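Long-range contacts in eukaryotic translation initiation factor 2A (PDB 3WJ9), which probably directs the codon-dependent binding of methionyl-tRNAi to 40S ribosomal subunits, early in the translation of a small number of specific mRNAs: residues Q3-F7 with W406-P410; T227-V231 with D273-N277; A310-T314 with L326-N331. One frame throughout, in Å; residues are numbered along the deposited sequence.

This part of the protein is a beta-propeller made of nine antiparallel sheets, the blades; contact 1 closes the ring, contact 2 joins blade to blade, and contact 3 lies within one. At the N terminus, strand 6-11 waits for strand 401-406, so contact 1 spans almost the whole chain and encloses the other two. Contact 2 follows when the innermost strand of one blade, 271-276, packs on strand 228-233 of the preceding blade. Contact 3 closes later, in series, where the loop leading into strand 314-317 meets the end of strand 323-327 in the next blade. Contacts 2 and 3 touch where Asp273 OD2 lies 3.3 Å from Thr314 CG2; contact 1 is about 12 Å or more away, nearest atoms.

Contact 1 of 3, residues Q3-F7 with W406-P410; sequences QKSQF and WRPRP
Segment 3-7 enters through an inverse gamma turn centred on Ser5 (phi/psi -88°/73°), whose Gln6 N to Lys4 O bond is weak at 3.1 Å, and becomes strand at Gln6. Phe7 and Trp406 form an antiparallel, non-hydrogen-bonded pair, CA to CA 3.9 Å; beyond it Arg407 N donates to Gln6 O (2.8 Å, 169°) before 407-410 leaves as an extended, irregular tail. A water bridges Gln6 O (2.9 Å) and Arg407 O (2.7 Å). Phe7 (chi1 p) points its edge at the face of Trp406 (chi1 m), centroids 5.8 Å apart and planes at 85°; the indole NE1 bonds to Glu360 O. The long side chain of Arg407 (chi1 t) brings its guanidinium face over Gln6 NE2, 3.3 Å from NH1, two donors satisfied elsewhere: Arg407 by a salt bridge to Glu63, Gln6 NE2 by Thr62 O. Pairing the first strand of the chain with its last in one blade is the "velcro" closure of beta-propellers.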
ATOM      1  N   GLN A   3      18.624  14.512  -2.329  1.00 64.46           N
ATOM      2  CA  GLN A   3      18.795  15.375  -3.486  1.00 77.81           C
ATOM      3  C   GLN A   3      17.654  16.383  -3.567  1.00 73.23           C
ATOM      4  O   GLN A   3      17.674  17.426  -2.919  1.00 74.55           O
ATOM      5  CB  GLN A   3      18.856  14.550  -4.775  1.00 73.70           C
ATOM      6  CG  GLN A   3      18.096  13.234  -4.712  1.00 82.53           C
ATOM      7  CD  GLN A   3      18.393  12.316  -5.877  1.00 88.22           C
ATOM      8  OE1 GLN A   3      18.882  12.751  -6.920  1.00 88.87           O
ATOM      9  NE2 GLN A   3      18.086  11.034  -5.710  1.00 81.04           N
ATOM     10  N   LYS A   4      16.669  16.066  -4.396  1.00 62.81           N
ATOM     11  CA  LYS A   4      15.444  16.842  -4.489  1.00 57.19           C
ATOM     12  C   LYS A   4      14.316  16.145  -3.732  1.00 67.37           C
ATOM     13  O   LYS A   4      14.142  14.933  -3.835  1.00 90.98           O
ATOM     14  CB  LYS A   4      15.068  17.048  -5.957  1.00 55.47           C
ATOM     15  CG  LYS A   4      14.971  15.748  -6.738  1.00 66.35           C
ATOM     16  CD  LYS A   4      14.667  15.971  -8.209  1.00 73.74           C
ATOM     17  CE  LYS A   4      15.844  16.593  -8.938  1.00 75.04           C
ATOM     18  NZ  LYS A   4      15.576  16.725 -10.397  1.00 77.97           N
ATOM     19  N   SER A   5      13.557  16.907  -2.954  1.00 48.81           N
ATOM     20  CA  SER A   5      12.434  16.336  -2.216  1.00 43.34           C
ATOM     21  C   SER A   5      11.171  16.345  -3.075  1.00 45.80           C
ATOM     22  O   SER A   5      10.257  17.129  -2.833  1.00 53.56           O
ATOM     23  CB  SER A   5      12.197  17.103  -0.911  1.00 59.90           C
ATOM     24  OG  SER A   5      13.405  17.293  -0.194  1.00 67.52           O
ATOM     25  N   GLN A   6      11.118  15.466  -4.075  1.00 44.89           N
ATOM     26  CA  GLN A   6      10.040  15.503  -5.062  1.00 39.07           C
ATOM     27  C   GLN A   6       8.774  14.797  -4.590  1.00 36.67           C
ATOM     28  O   GLN A   6       8.829  13.754  -3.939  1.00 34.66           O
ATOM     29  CB  GLN A   6      10.498  14.886  -6.392  1.00 30.05           C
ATOM     30  CG  GLN A   6       9.452  14.986  -7.511  1.00 31.37           C
ATOM     31  CD  GLN A   6       9.853  14.263  -8.788  1.00 48.53           C
ATOM     32  OE1 GLN A   6       9.009  13.691  -9.481  1.00 54.77           O
ATOM     33  NE2 GLN A   6      11.140  14.294  -9.110  1.00 50.86           N
ATOM     34  N   PHE A   7       7.634  15.392  -4.924  1.00 35.72           N
ATOM     35  CA  PHE A   7       6.337  14.758  -4.741  1.00 38.57           C
ATOM     36  C   PHE A   7       5.494  14.986  -5.991  1.00 35.11           C
ATOM     37  O   PHE A   7       5.829  15.827  -6.823  1.00 39.24           O
ATOM     38  CB  PHE A   7       5.626  15.303  -3.499  1.00 43.20           C
ATOM     39  CG  PHE A   7       5.303  16.770  -3.576  1.00 31.62           C
ATOM     40  CD1 PHE A   7       6.201  17.713  -3.106  1.00 42.45           C
ATOM     41  CD2 PHE A   7       4.095  17.204  -4.100  1.00 35.85           C
ATOM     42  CE1 PHE A   7       5.909  19.062  -3.169  1.00 45.66           C
ATOM     43  CE2 PHE A   7       3.797  18.552  -4.167  1.00 32.83           C
ATOM     44  CZ  PHE A   7       4.707  19.483  -3.698  1.00 44.41           C
ATOM     45  N   TRP A 406       4.725  11.714  -1.994  1.00 31.12           N
ATOM     46  CA  TRP A 406       6.173  11.765  -2.175  1.00 35.20           C
ATOM     47  C   TRP A 406       6.657  10.802  -3.250  1.00 33.06           C
ATOM     48  O   TRP A 406       6.048   9.755  -3.478  1.00 36.77           O
ATOM     49  CB  TRP A 406       6.887  11.435  -0.863  1.00 31.94           C
ATOM     50  CG  TRP A 406       6.713  12.446   0.219  1.00 42.99           C
ATOM     51  CD1 TRP A 406       6.013  12.293   1.378  1.00 41.54           C
ATOM     52  CD2 TRP A 406       7.268  13.764   0.255  1.00 44.21           C
ATOM     53  NE1 TRP A 406       6.092  13.437   2.133  1.00 34.86           N
ATOM     54  CE2 TRP A 406       6.856  14.357   1.464  1.00 39.87           C
ATOM     55  CE3 TRP A 406       8.069  14.502  -0.621  1.00 43.44           C
ATOM     56  CZ2 TRP A 406       7.218  15.655   1.820  1.00 41.44           C
ATOM     57  CZ3 TRP A 406       8.428  15.788  -0.266  1.00 37.73           C
ATOM     58  CH2 TRP A 406       8.003  16.351   0.943  1.00 41.99           C
ATOM     59  N   ARG A 407       7.758  11.158  -3.903  1.00 44.14           N
ATOM     60  CA  ARG A 407       8.462  10.227  -4.769  1.00 34.60           C
ATOM     61  C   ARG A 407       9.388   9.379  -3.907  1.00 42.82           C
ATOM     62  O   ARG A 407      10.383   9.882  -3.386  1.00 56.38           O
ATOM     63  CB  ARG A 407       9.255  10.964  -5.845  1.00 37.32           C
ATOM     64  CG  ARG A 407      10.080  10.049  -6.727  1.00 44.01           C
ATOM     65  CD  ARG A 407      11.166  10.819  -7.445  1.00 47.50           C
ATOM     66  NE  ARG A 407      12.081  11.464  -6.511  1.00 56.21           N
ATOM     67  CZ  ARG A 407      13.184  12.108  -6.875  1.00 51.20           C
ATOM     68  NH1 ARG A 407      13.514  12.187  -8.156  1.00 51.60           N
ATOM     69  NH2 ARG A 407      13.962  12.667  -5.958  1.00 64.83           N
ATOM     70  N   PRO A 408       9.060   8.087  -3.749  1.00 43.26           N
ATOM     71  CA  PRO A 408       9.781   7.196  -2.831  1.00 38.97           C
ATOM     72  C   PRO A 408      11.219   6.917  -3.261  1.00 40.48           C
ATOM     73  O   PRO A 408      11.464   6.610  -4.426  1.00 54.15           O
ATOM     74  CB  PRO A 408       8.950   5.911  -2.872  1.00 33.10           C
ATOM     75  CG  PRO A 408       8.301   5.932  -4.210  1.00 25.77           C
ATOM     76  CD  PRO A 408       8.007   7.376  -4.494  1.00 31.91           C
ATOM     77  N   ARG A 409      12.156   7.029  -2.323  1.00 43.06           N
ATOM     78  CA  ARG A 409      13.555   6.703  -2.584  1.00 51.30           C
ATOM     79  C   ARG A 409      14.021   5.628  -1.606  1.00 55.26           C
ATOM     80  O   ARG A 409      13.605   5.623  -0.448  1.00 60.77           O
ATOM     81  CB  ARG A 409      14.446   7.942  -2.462  1.00 65.27           C
ATOM     82  CG  ARG A 409      13.895   9.208  -3.110  1.00 55.70           C
ATOM     83  CD  ARG A 409      13.514   9.006  -4.569  1.00 69.85           C
ATOM     84  NE  ARG A 409      14.664   8.761  -5.433  1.00 69.83           N
ATOM     85  CZ  ARG A 409      14.567   8.454  -6.723  1.00 54.02           C
ATOM     86  NH1 ARG A 409      13.374   8.351  -7.293  1.00 58.51           N
ATOM     87  NH2 ARG A 409      15.660   8.248  -7.443  1.00 72.33           N
ATOM     88  N   PRO A 410      14.893   4.716  -2.068  1.00 66.12           N
ATOM     89  CA  PRO A 410      15.381   3.609  -1.241  1.00 67.88           C
ATOM     90  C   PRO A 410      16.751   3.858  -0.607  1.00 78.78           C
ATOM     91  O   PRO A 410      17.713   4.178  -1.308  1.00 81.97           O
ATOM     92  CB  PRO A 410      15.466   2.453  -2.241  1.00 80.51           C
ATOM     93  CG  PRO A 410      15.659   3.125  -3.601  1.00 81.98           C
ATOM     94  CD  PRO A 410      15.385   4.608  -3.450  1.00 61.40           C
TER
HETATM   95  O   HOH W   1      11.138  12.409  -2.913  1.00 42.92           O

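Contact 2 of 3, residues T227-V231 with D273-N277; sequences TSLLV and DVCWN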
ATOM      1  N   THR A 227       9.777 -12.645   7.507  1.00 70.23           N
ATOM      2  CA  THR A 227       9.937 -13.647   8.552  1.00 47.37           C
ATOM      3  C   THR A 227       8.694 -13.748   9.429  1.00 52.02           C
ATOM      4  O   THR A 227       8.236 -14.846   9.747  1.00 65.78           O
ATOM      5  CB  THR A 227      11.158 -13.337   9.439  1.00 53.81           C
ATOM      6  OG1 THR A 227      10.959 -12.086  10.109  1.00 60.97           O
ATOM      7  CG2 THR A 227      12.420 -13.257   8.596  1.00 60.31           C
ATOM      8  N   SER A 228       8.149 -12.599   9.814  1.00 58.44           N
ATOM      9  CA  SER A 228       7.005 -12.558  10.718  1.00 53.99           C
ATOM     10  C   SER A 228       5.738 -12.104   9.999  1.00 49.85           C
ATOM     11  O   SER A 228       5.812 -11.461   8.956  1.00 55.73           O
ATOM     12  CB  SER A 228       7.305 -11.635  11.896  1.00 62.99           C
ATOM     13  OG  SER A 228       8.430 -12.096  12.625  1.00 66.36           O
ATOM     14  N   LEU A 229       4.573 -12.428  10.553  1.00 45.04           N
ATOM     15  CA  LEU A 229       3.323 -12.136   9.856  1.00 42.62           C
ATOM     16  C   LEU A 229       2.118 -11.939  10.774  1.00 52.67           C
ATOM     17  O   LEU A 229       1.668 -12.875  11.440  1.00 70.78           O
ATOM     18  CB  LEU A 229       3.018 -13.256   8.862  1.00 48.42           C
ATOM     19  CG  LEU A 229       1.631 -13.223   8.226  1.00 52.27           C
ATOM     20  CD1 LEU A 229       1.471 -12.010   7.321  1.00 54.21           C
ATOM     21  CD2 LEU A 229       1.392 -14.507   7.467  1.00 59.61           C
ATOM     22  N   LEU A 230       1.585 -10.720  10.776  1.00 51.36           N
ATOM     23  CA  LEU A 230       0.384 -10.394  11.539  1.00 44.64           C
ATOM     24  C   LEU A 230      -0.881 -10.851  10.815  1.00 43.74           C
ATOM     25  O   LEU A 230      -0.991 -10.725   9.594  1.00 54.99           O
ATOM     26  CB  LEU A 230       0.310  -8.891  11.802  1.00 56.70           C
ATOM     27  CG  LEU A 230       1.361  -8.288  12.732  1.00 41.20           C
ATOM     28  CD1 LEU A 230       1.216  -6.779  12.785  1.00 44.54           C
ATOM     29  CD2 LEU A 230       1.246  -8.879  14.124  1.00 52.91           C
ATOM     30  N   VAL A 231      -1.835 -11.374  11.580  1.00 42.89           N
ATOM     31  CA  VAL A 231      -3.099 -11.859  11.032  1.00 48.76           C
ATOM     32  C   VAL A 231      -4.275 -11.238  11.786  1.00 55.23           C
ATOM     33  O   VAL A 231      -4.275 -11.189  13.014  1.00 50.96           O
ATOM     34  CB  VAL A 231      -3.192 -13.398  11.106  1.00 56.71           C
ATOM     35  CG1 VAL A 231      -4.449 -13.889  10.409  1.00 55.80           C
ATOM     36  CG2 VAL A 231      -1.956 -14.042  10.486  1.00 38.67           C
ATOM     37  N   ASP A 273      -5.891   0.829  13.596  1.00 33.03           N
ATOM     38  CA  ASP A 273      -4.766   0.751  12.673  1.00 41.16           C
ATOM     39  C   ASP A 273      -3.744  -0.289  13.123  1.00 42.41           C
ATOM     40  O   ASP A 273      -3.495  -0.454  14.315  1.00 32.46           O
ATOM     41  CB  ASP A 273      -4.095   2.120  12.542  1.00 35.39           C
ATOM     42  CG  ASP A 273      -3.525   2.360  11.159  1.00 44.20           C
ATOM     43  OD1 ASP A 273      -3.159   1.375  10.485  1.00 60.48           O
ATOM     44  OD2 ASP A 273      -3.449   3.535  10.742  1.00 58.00           O
ATOM     45  N   VAL A 274      -3.166  -1.004  12.165  1.00 41.21           N
ATOM     46  CA  VAL A 274      -2.087  -1.944  12.454  1.00 39.07           C
ATOM     47  C   VAL A 274      -0.918  -1.661  11.512  1.00 44.22           C
ATOM     48  O   VAL A 274      -1.104  -1.554  10.301  1.00 49.66           O
ATOM     49  CB  VAL A 274      -2.545  -3.411  12.311  1.00 53.51           C
ATOM     50  CG1 VAL A 274      -1.508  -4.347  12.901  1.00 35.61           C
ATOM     51  CG2 VAL A 274      -3.888  -3.623  12.998  1.00 38.69           C
ATOM     52  N   CYS A 275       0.284  -1.523  12.066  1.00 35.80           N
ATOM     53  CA  CYS A 275       1.430  -1.093  11.269  1.00 46.15           C
ATOM     54  C   CYS A 275       2.764  -1.622  11.799  1.00 51.19           C
ATOM     55  O   CYS A 275       3.050  -1.526  12.992  1.00 50.20           O
ATOM     56  CB  CYS A 275       1.472   0.436  11.209  1.00 36.48           C
ATOM     57  SG  CYS A 275       2.666   1.119  10.036  1.00 57.10           S
ATOM     58  N   TRP A 276       3.571  -2.180  10.900  1.00 54.93           N
ATOM     59  CA  TRP A 276       4.924  -2.611  11.236  1.00 48.78           C
ATOM     60  C   TRP A 276       5.869  -1.417  11.281  1.00 49.98           C
ATOM     61  O   TRP A 276       5.478  -0.296  10.968  1.00 49.78           O
ATOM     62  CB  TRP A 276       5.437  -3.634  10.216  1.00 52.92           C
ATOM     63  CG  TRP A 276       4.882  -5.014  10.386  1.00 56.84           C
ATOM     64  CD1 TRP A 276       3.792  -5.541   9.762  1.00 54.66           C
ATOM     65  CD2 TRP A 276       5.403  -6.047  11.230  1.00 51.37           C
ATOM     66  NE1 TRP A 276       3.595  -6.839  10.168  1.00 55.06           N
ATOM     67  CE2 TRP A 276       4.572  -7.173  11.068  1.00 56.24           C
ATOM     68  CE3 TRP A 276       6.488  -6.130  12.106  1.00 64.75           C
ATOM     69  CZ2 TRP A 276       4.793  -8.366  11.752  1.00 55.06           C
ATOM     70  CZ3 TRP A 276       6.706  -7.315  12.782  1.00 70.23           C
ATOM     71  CH2 TRP A 276       5.862  -8.417  12.602  1.00 59.78           C
ATOM     72  N   ASN A 277       7.115  -1.660  11.675  1.00 44.46           N
ATOM     73  CA  ASN A 277       8.152  -0.640  11.564  1.00 53.37           C
ATOM     74  C   ASN A 277       9.045  -0.948  10.371  1.00 53.06           C
ATOM     75  O   ASN A 277       9.203  -2.108   9.993  1.00 50.01           O
ATOM     76  CB  ASN A 277       8.985  -0.556  12.844  1.00 52.31           C
ATOM     77  CG  ASN A 277       9.663   0.788  13.014  1.00 61.85           C
ATOM     78  OD1 ASN A 277       9.865   1.523  12.048  1.00 68.50           O
ATOM     79  ND2 ASN A 277      10.015   1.119  14.252  1.00 60.51           N
TER
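Asp273 opens the second segment out of reach of 227-231, and its OD2 accepts a hydrogen bond from Leu315 N. Val274 points toward the other strand: its CG1 lies 3.7 Å from Leu230 CD1, a branched aliphatic pair suited to a buried interface. Cys275 alternates to the opposite side, as a strand requires, and packs on Phe317. Trp276 comes back to the interface and makes the broadest contact. Its large indole, set by chi1 near -77°, spans the distance between the strands, with CZ2 3.6 Å from Leu230 CG and CH2 3.6 Å from Ser228 CB; the small serine accommodates the ring. The NE1 group is satisfied by Lys221 O. Asn277 leaves the strand, with OD1 bonded to Ser321 OG. The axes of strands 228-231 and 273-276 run antiparallel (178°) but 9.5 Å apart, so they belong to different sheets whose side chains meet. Strand 271-276, the innermost of its blade, thus lies between strand 228-233 of the preceding blade and strand 314-317 of the next.

Contact 3 of 3, residues A310-T314 with L326-N331; sequences APRNT and LAGFGN
A classic beta bulge opens the third WD repeat, where the chain turns from the outer strand 303-310 of one propeller blade into the innermost strand 314-317 of the next. Asn313 and Thr314 both face Ala327: Ala327 O accepts from Asn313 N (2.9 Å) and, weakly, from Thr314 N (3.1 Å), while Ala327 N donates to Thr314 O (3.0 Å, 174°). Thr314 and Ala327 are thus an antiparallel hydrogen-bonded pair, CA to CA 5.2 Å, and Asn313, at phi/psi -136°/7°, is the extra residue. Before it, Pro311 centres an inverse gamma turn (-79°/75°). With chi1 near 57°, the Asn313 amide reaches along segment 326-331 and mimics a backbone: OD1 accepts from Phe329 N (2.8 Å) and ND2 donates to Phe329 O at a very short 2.4 Å. OD1 also accepts from Thr314 OG1 (2.7 Å). Arg312 lays its chain on Leu326, CG to CG 3.5 Å, and its end forms a salt bridge with Asp337. Phe329 (chi1 m) brings CD2 within 3.8 Å of Thr314 OG1. Glycine suits both its places: at Gly328 a CB would clash with Pro311 O, and Gly330 has a phi of 88°, which disfavours a side chain. The chemistry implies that asparagine, donor and acceptor at once, continues the pairing past the bulge, where the backbones no longer match.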
ATOM      1  N   ALA A 310      -6.038   8.878  23.321  1.00 51.26           N
ATOM      2  CA  ALA A 310      -6.102  10.161  22.627  1.00 47.11           C
ATOM      3  C   ALA A 310      -6.978  10.030  21.380  1.00 56.09           C
ATOM      4  O   ALA A 310      -7.139   8.929  20.852  1.00 55.80           O
ATOM      5  CB  ALA A 310      -4.700  10.637  22.255  1.00 38.79           C
ATOM      6  N   PRO A 311      -7.450  11.142  20.838  1.00 56.92           N
ATOM      7  CA  PRO A 311      -8.400  11.048  19.729  1.00 51.10           C
ATOM      8  C   PRO A 311      -7.632  10.755  18.457  1.00 49.92           C
ATOM      9  O   PRO A 311      -7.436  11.624  17.612  1.00 58.64           O
ATOM     10  CB  PRO A 311      -9.002  12.451  19.665  1.00 43.66           C
ATOM     11  CG  PRO A 311      -8.828  13.002  21.038  1.00 53.81           C
ATOM     12  CD  PRO A 311      -7.529  12.439  21.528  1.00 41.43           C
ATOM     13  N   ARG A 312      -7.196   9.503  18.343  1.00 54.45           N
ATOM     14  CA  ARG A 312      -6.379   9.061  17.218  1.00 44.17           C
ATOM     15  C   ARG A 312      -6.922   7.775  16.597  1.00 44.75           C
ATOM     16  O   ARG A 312      -7.466   6.918  17.295  1.00 44.17           O
ATOM     17  CB  ARG A 312      -4.931   8.857  17.670  1.00 36.40           C
ATOM     18  CG  ARG A 312      -4.382   9.996  18.522  1.00 41.52           C
ATOM     19  CD  ARG A 312      -4.161  11.261  17.706  1.00 58.77           C
ATOM     20  NE  ARG A 312      -3.417  12.268  18.458  1.00 50.37           N
ATOM     21  CZ  ARG A 312      -3.848  13.504  18.683  1.00 53.33           C
ATOM     22  NH1 ARG A 312      -5.022  13.895  18.208  1.00 51.39           N
ATOM     23  NH2 ARG A 312      -3.104  14.353  19.380  1.00 60.27           N
ATOM     24  N   ASN A 313      -6.771   7.649  15.281  1.00 39.63           N
ATOM     25  CA  ASN A 313      -7.261   6.479  14.560  1.00 36.68           C
ATOM     26  C   ASN A 313      -6.251   5.945  13.550  1.00 39.38           C
ATOM     27  O   ASN A 313      -6.561   5.051  12.766  1.00 50.73           O
ATOM     28  CB  ASN A 313      -8.575   6.810  13.842  1.00 40.83           C
ATOM     29  CG  ASN A 313      -8.444   7.986  12.880  1.00 41.32           C
ATOM     30  OD1 ASN A 313      -7.347   8.342  12.450  1.00 39.24           O
ATOM     31  ND2 ASN A 313      -9.575   8.589  12.533  1.00 40.45           N
ATOM     32  N   THR A 314      -5.047   6.509  13.562  1.00 36.46           N
ATOM     33  CA  THR A 314      -4.062   6.206  12.532  1.00 29.17           C
ATOM     34  C   THR A 314      -2.631   6.287  13.055  1.00 29.15           C
ATOM     35  O   THR A 314      -2.248   7.269  13.689  1.00 33.46           O
ATOM     36  CB  THR A 314      -4.212   7.163  11.332  1.00 35.94           C
ATOM     37  OG1 THR A 314      -5.573   7.157  10.877  1.00 42.02           O
ATOM     38  CG2 THR A 314      -3.295   6.745  10.191  1.00 39.77           C
ATOM     39  N   LEU A 326       1.141   9.756  15.120  1.00 41.62           N
ATOM     40  CA  LEU A 326      -0.170   9.385  15.638  1.00 44.95           C
ATOM     41  C   LEU A 326      -1.186  10.473  15.306  1.00 39.08           C
ATOM     42  O   LEU A 326      -1.093  11.594  15.804  1.00 43.62           O
ATOM     43  CB  LEU A 326      -0.103   9.144  17.147  1.00 36.47           C
ATOM     44  CG  LEU A 326      -1.337   8.492  17.771  1.00 44.22           C
ATOM     45  CD1 LEU A 326      -1.633   7.158  17.109  1.00 49.53           C
ATOM     46  CD2 LEU A 326      -1.166   8.321  19.271  1.00 48.59           C
ATOM     47  N   ALA A 327      -2.155  10.138  14.460  1.00 37.50           N
ATOM     48  CA  ALA A 327      -3.075  11.140  13.938  1.00 31.33           C
ATOM     49  C   ALA A 327      -4.533  10.698  13.983  1.00 47.31           C
ATOM     50  O   ALA A 327      -4.840   9.541  14.265  1.00 59.64           O
ATOM     51  CB  ALA A 327      -2.688  11.499  12.513  1.00 40.31           C
ATOM     52  N   GLY A 328      -5.423  11.642  13.699  1.00 44.96           N
ATOM     53  CA  GLY A 328      -6.847  11.373  13.628  1.00 34.85           C
ATOM     54  C   GLY A 328      -7.419  11.843  12.305  1.00 40.18           C
ATOM     55  O   GLY A 328      -7.520  13.044  12.055  1.00 58.23           O
ATOM     56  N   PHE A 329      -7.790  10.892  11.451  1.00 51.80           N
ATOM     57  CA  PHE A 329      -8.313  11.206  10.124  1.00 41.74           C
ATOM     58  C   PHE A 329      -9.771  10.776   9.972  1.00 68.86           C
ATOM     59  O   PHE A 329     -10.318  10.084  10.829  1.00 67.80           O
ATOM     60  CB  PHE A 329      -7.470  10.532   9.036  1.00 51.66           C
ATOM     61  CG  PHE A 329      -6.017  10.926   9.042  1.00 49.18           C
ATOM     62  CD1 PHE A 329      -5.610  12.166   9.515  1.00 63.62           C
ATOM     63  CD2 PHE A 329      -5.059  10.056   8.552  1.00 47.08           C
ATOM     64  CE1 PHE A 329      -4.272  12.520   9.509  1.00 54.50           C
ATOM     65  CE2 PHE A 329      -3.723  10.402   8.542  1.00 48.74           C
ATOM     66  CZ  PHE A 329      -3.327  11.634   9.020  1.00 45.69           C
ATOM     67  N   GLY A 330     -10.390  11.180   8.865  1.00 82.70           N
ATOM     68  CA  GLY A 330     -11.757  10.791   8.561  1.00 92.28           C
ATOM     69  C   GLY A 330     -12.796  11.719   9.156  1.00 80.63           C
ATOM     70  O   GLY A 330     -13.995  11.459   9.076  1.00 75.93           O
ATOM     71  N   ASN A 331     -12.327  12.811   9.746  1.00 60.81           N
ATOM     72  CA  ASN A 331     -13.194  13.746  10.449  1.00 67.70           C
ATOM     73  C   ASN A 331     -12.502  15.085  10.666  1.00 64.54           C
ATOM     74  O   ASN A 331     -11.321  15.234  10.357  1.00 72.86           O
ATOM     75  CB  ASN A 331     -13.624  13.152  11.788  1.00 66.63           C
ATOM     76  CG  ASN A 331     -12.450  12.632  12.590  1.00 62.12           C
ATOM     77  OD1 ASN A 331     -11.580  13.398  13.004  1.00 65.79           O
ATOM     78  ND2 ASN A 331     -12.413  11.323  12.805  1.00 44.23           N
TER